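Local coordinates for protein membrane-bound lytic murein transglycosylase (Agrobacterium tumefaciens, PDB 2PNW) that probably cleaves the glycosidic bonds of the peptidoglycan sugar backbone as a lytic murein transglycosylase of the MltA family, at residues 83-87 with 367-371; 138-143 with 152-156. All coordinates share one frame; numbering follows the deposited sequence.

Contact 1: 83-87 with 367-371; sequences SVPFR and AERYR
The carbonyl oxygen of Ala367 is held by two backbone N-H groups and also meets the ring of Phe86. Tyr370 N reaches Ala367 O at 2.9 Å and Arg371 N at 3.2 Å, so the chain curls into a helical turn at its last modelled residues. No hydrogen bond crosses to 83-87; Phe86 CZ approaches Ala367 O obliquely at 3.9 Å.

The joint is hydrophobic at heart. Val84 CB lies 3.8 Å from Ala367 CB, and Val84 CG2 comes equally near that methyl. Alanine suits the place because its short side chain lets the turn settle close to the strand, while the beta-branched valine fits extended backbone. Phe86 reaches further: with CG beside its own backbone N (chi1 -69°), the ring points its outer end at the turn, CE1 touching Tyr370 CB at 3.7 Å. The side chains of Phe86 and Tyr370 cross at about a right angle, and the tyrosine ring leads off to give its hydroxyl to Leu50 O in a hydrogen bond.

Arg371 closes the margin with both parts of its chain. Arg371 CG, an aliphatic carbon, lies 4.1 Å from Phe86 CZ, at the edge of that ring. Beyond a bend at chi3 (128°), the guanidinium lays one face over Val84 CG2, off-centre and 4.0 Å from NH1 to that methyl. This leaves the nitrogens directed to acidic partners: NH2 forms a salt bridge with Glu11, and NH1 a long one with Glu368.

Strand 83-89 runs between strands 8-11 and 353-363, antiparallel to both. The turn after helix 364-367 lies against strand 83-89, and Tyr370 also touches Ile9 of strand 8-11 and Leu362 of strand 353-363.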
# COMPACT_ATOMS: atom_id res chain seq x y z
N SER A 83 -11.23 0.92 -23.10
CA SER A 83 -9.92 1.43 -22.70
C SER A 83 -8.85 1.12 -23.75
O SER A 83 -9.05 0.26 -24.62
CB SER A 83 -9.53 0.87 -21.34
OG SER A 83 -9.25 -0.53 -21.41
N VAL A 84 -7.73 1.82 -23.65
CA VAL A 84 -6.59 1.61 -24.56
C VAL A 84 -5.34 1.35 -23.73
O VAL A 84 -5.02 2.15 -22.85
CB VAL A 84 -6.36 2.86 -25.43
CG1 VAL A 84 -5.15 2.65 -26.36
CG2 VAL A 84 -7.62 3.22 -26.21
N PRO A 85 -4.62 0.23 -24.02
CA PRO A 85 -3.44 -0.14 -23.23
C PRO A 85 -2.15 0.52 -23.73
O PRO A 85 -1.94 0.67 -24.96
CB PRO A 85 -3.35 -1.66 -23.42
CG PRO A 85 -4.06 -1.95 -24.73
CD PRO A 85 -4.86 -0.72 -25.12
N PHE A 86 -1.29 0.87 -22.78
CA PHE A 86 0.00 1.50 -23.05
C PHE A 86 1.07 0.83 -22.19
O PHE A 86 0.87 0.68 -20.98
CB PHE A 86 -0.05 2.98 -22.67
CG PHE A 86 -0.93 3.82 -23.54
CD1 PHE A 86 -0.38 4.62 -24.52
CD2 PHE A 86 -2.30 3.82 -23.36
CE1 PHE A 86 -1.18 5.42 -25.33
CE2 PHE A 86 -3.12 4.60 -24.17
CZ PHE A 86 -2.55 5.41 -25.16
N ARG A 87 2.17 0.44 -22.80
CA ARG A 87 3.32 -0.08 -22.07
C ARG A 87 4.01 1.09 -21.37
O ARG A 87 4.26 2.12 -21.99
CB ARG A 87 4.32 -0.76 -23.02
CG ARG A 87 5.47 -1.48 -22.32
CD ARG A 87 6.46 -2.09 -23.35
NE ARG A 87 5.93 -3.33 -23.92
CZ ARG A 87 5.51 -3.45 -25.17
NH1 ARG A 87 5.59 -2.42 -26.01
NH2 ARG A 87 5.01 -4.61 -25.60
N ALA A 367 -7.19 8.67 -23.64
CA ALA A 367 -6.10 8.02 -24.34
C ALA A 367 -5.58 8.81 -25.55
O ALA A 367 -4.39 8.75 -25.88
CB ALA A 367 -6.52 6.61 -24.76
N GLU A 368 -6.46 9.56 -26.20
CA GLU A 368 -6.09 10.24 -27.45
C GLU A 368 -4.86 11.12 -27.35
O GLU A 368 -3.97 11.04 -28.20
CB GLU A 368 -7.27 11.02 -28.04
CG GLU A 368 -8.12 10.18 -29.01
CD GLU A 368 -7.40 9.83 -30.32
OE1 GLU A 368 -6.39 10.50 -30.67
OE2 GLU A 368 -7.85 8.89 -31.00
N ARG A 369 -4.77 11.95 -26.31
CA ARG A 369 -3.60 12.80 -26.15
C ARG A 369 -2.28 12.06 -25.90
O ARG A 369 -1.21 12.64 -26.05
CB ARG A 369 -3.83 13.85 -25.06
CG ARG A 369 -3.83 13.32 -23.62
CD ARG A 369 -4.06 14.50 -22.67
NE ARG A 369 -4.19 14.13 -21.26
CZ ARG A 369 -5.32 13.72 -20.70
NH1 ARG A 369 -5.34 13.41 -19.40
NH2 ARG A 369 -6.42 13.60 -21.43
N TYR A 370 -2.35 10.78 -25.51
CA TYR A 370 -1.13 9.98 -25.34
C TYR A 370 -0.75 9.26 -26.64
O TYR A 370 0.39 8.82 -26.79
CB TYR A 370 -1.27 8.98 -24.18
CG TYR A 370 -1.50 9.69 -22.88
CD1 TYR A 370 -0.43 10.10 -22.08
CD2 TYR A 370 -2.80 10.02 -22.45
CE1 TYR A 370 -0.64 10.80 -20.87
CE2 TYR A 370 -3.01 10.70 -21.25
CZ TYR A 370 -1.95 11.08 -20.48
OH TYR A 370 -2.17 11.77 -19.31
N ARG A 371 -1.72 9.13 -27.54
CA ARG A 371 -1.51 8.53 -28.86
C ARG A 371 -0.79 9.51 -29.78
O ARG A 371 0.34 9.25 -30.22
CB ARG A 371 -2.85 8.16 -29.49
CG ARG A 371 -3.59 7.05 -28.78
CD ARG A 371 -4.98 6.84 -29.38
NE ARG A 371 -5.19 5.45 -29.74
CZ ARG A 371 -6.37 4.84 -29.79
NH1 ARG A 371 -7.50 5.48 -29.47
NH2 ARG A 371 -6.42 3.57 -30.15

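Contact 2: 138-143 with 152-156; sequences GFDPSY and GISYF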
# COMPACT_ATOMS: atom_id res chain seq x y z
N GLY A 138 11.36 27.74 8.02
CA GLY A 138 12.45 26.76 8.07
C GLY A 138 12.05 25.30 8.17
O GLY A 138 12.90 24.41 8.11
N PHE A 139 10.75 25.04 8.30
CA PHE A 139 10.24 23.64 8.37
C PHE A 139 10.49 22.93 7.05
O PHE A 139 10.37 23.53 5.98
CB PHE A 139 8.72 23.66 8.66
CG PHE A 139 8.21 22.49 9.46
CD1 PHE A 139 8.56 22.37 10.82
CD2 PHE A 139 7.36 21.55 8.91
CE1 PHE A 139 8.05 21.30 11.60
CE2 PHE A 139 6.85 20.48 9.69
CZ PHE A 139 7.20 20.37 11.03
N ASP A 140 10.88 21.65 7.12
CA ASP A 140 11.14 20.85 5.93
C ASP A 140 9.87 20.74 5.08
O ASP A 140 8.87 20.18 5.53
CB ASP A 140 11.62 19.46 6.40
CG ASP A 140 11.97 18.54 5.27
OD1 ASP A 140 11.51 18.71 4.12
OD2 ASP A 140 12.70 17.56 5.54
N PRO A 141 9.87 21.32 3.85
CA PRO A 141 8.60 21.33 3.10
C PRO A 141 8.12 19.94 2.61
O PRO A 141 6.99 19.83 2.13
CB PRO A 141 8.91 22.26 1.91
CG PRO A 141 10.43 22.07 1.70
CD PRO A 141 10.95 22.01 3.12
N SER A 142 8.93 18.91 2.76
CA SER A 142 8.48 17.55 2.49
C SER A 142 7.65 16.95 3.64
O SER A 142 7.06 15.93 3.43
CB SER A 142 9.65 16.61 2.12
OG SER A 142 10.54 16.45 3.23
N TYR A 143 7.61 17.57 4.82
CA TYR A 143 6.85 17.02 5.94
C TYR A 143 5.35 17.34 5.79
O TYR A 143 4.98 18.51 5.60
CB TYR A 143 7.34 17.60 7.28
CG TYR A 143 8.43 16.75 7.91
CD1 TYR A 143 9.61 16.49 7.22
CD2 TYR A 143 8.25 16.18 9.18
CE1 TYR A 143 10.62 15.67 7.79
CE2 TYR A 143 9.27 15.36 9.76
CZ TYR A 143 10.45 15.14 9.05
OH TYR A 143 11.46 14.35 9.60
N GLY A 152 3.76 27.20 18.55
CA GLY A 152 3.52 27.09 17.11
C GLY A 152 3.55 25.64 16.66
O GLY A 152 2.83 24.80 17.19
N ILE A 153 4.38 25.32 15.68
CA ILE A 153 4.48 23.94 15.20
C ILE A 153 5.92 23.49 15.28
O ILE A 153 6.82 24.28 14.95
CB ILE A 153 3.94 23.80 13.79
CG1 ILE A 153 2.38 23.87 13.83
CG2 ILE A 153 4.41 22.51 13.11
CD1 ILE A 153 1.75 23.65 12.52
N SER A 154 6.13 22.24 15.70
CA SER A 154 7.47 21.66 15.74
C SER A 154 7.43 20.25 15.12
O SER A 154 6.37 19.77 14.70
CB SER A 154 8.00 21.68 17.17
OG SER A 154 7.22 20.88 18.03
N TYR A 155 8.58 19.58 15.01
CA TYR A 155 8.57 18.21 14.49
C TYR A 155 7.96 17.25 15.53
O TYR A 155 8.24 17.37 16.74
CB TYR A 155 10.01 17.77 14.13
CG TYR A 155 10.52 18.50 12.91
CD1 TYR A 155 10.02 18.20 11.64
CD2 TYR A 155 11.47 19.53 13.03
CE1 TYR A 155 10.47 18.89 10.51
CE2 TYR A 155 11.91 20.23 11.92
CZ TYR A 155 11.40 19.90 10.67
OH TYR A 155 11.85 20.56 9.58
N PHE A 156 7.17 16.28 15.06
CA PHE A 156 6.59 15.29 15.96
C PHE A 156 7.71 14.32 16.36
O PHE A 156 8.62 14.07 15.55
CB PHE A 156 5.41 14.57 15.30
CG PHE A 156 4.54 13.87 16.28
CD1 PHE A 156 3.52 14.55 16.96
CD2 PHE A 156 4.79 12.52 16.62
CE1 PHE A 156 2.73 13.88 17.92
CE2 PHE A 156 4.02 11.87 17.57
CZ PHE A 156 2.99 12.54 18.21
O HOH W 1 14.12 21.70 9.71
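Tyr155 offers one face to Phe139 and its CD1-CE1 edge to Tyr143. The Phe139 and Tyr155 rings form an offset stack, their centroids 4.2 Å apart and their planes only 10° from parallel; the two side chains slide past each other in opposite directions, with Phe139 CE1 lying over the centre of the tyrosine ring. Tyr143 meets Tyr155 differently, in a T-shaped pair with planes at 73° and centroids 4.9 Å apart. Here the edge of Tyr155 points at the face of Tyr143, Tyr155 CD1 standing 3.5 Å from Tyr143 CE2.

Ile153 CG2 extends the apolar cluster, 4.1 Å from Phe139 CZ, and the backbone carbonyl carbon of Ser154 lies at the edge of the Phe139 ring.

Hydrogen bonding takes over at the hydroxyl end. Asp140 N donates to Tyr155 OH over 2.9 Å, nearly straight at 159°, and a water also sits at this oxygen, with a weak link to Gly138 O. Within 138-143, Asp140 OD1 accepts from Ser142 N (2.9 Å) and Ser142 OG (2.6 Å), both arriving from one face of the carboxylate. The first of these makes an Asx turn, and Tyr143 N bonding to Asp140 O closes a type I beta turn. Proline fits at position 141, where the turn needs the phi its ring favours, and glycine suits the positive phi of residue 138.

Tyr155 thus serves both chemistries: its ring joins the hydrophobic cluster while its hydroxyl accepts from the loop backbone. Segment 138-143, which has no regular helix or strand, is in this way joined to 152-156 by rings and one backbone-to-hydroxyl bond, and Tyr143, hydrogen-bonded through OH to His212, links the cluster to that histidine, whose ring it also meets.

In the fold
Contact 1 is largely buried, whereas contact 2 lies at the surface; their centres are 40 Å apart, and their nearest atoms about 25 Å. They share no strand or helix. The first joins pieces 280 residues apart, bringing a turn near the C-terminus to a strand near the N-terminus, and contact 2 is nested inside that loop, within the MltA-specific insert, where strand 145-149 and the turn after it separate its segments. Chemistry follows place: aliphatic and aromatic side chains meet without any hydrogen bond across 83-87 and 367-371, with charges kept to the margin, while 138-143 and 152-156 combine ring stacking with a direct hydrogen bond and a water.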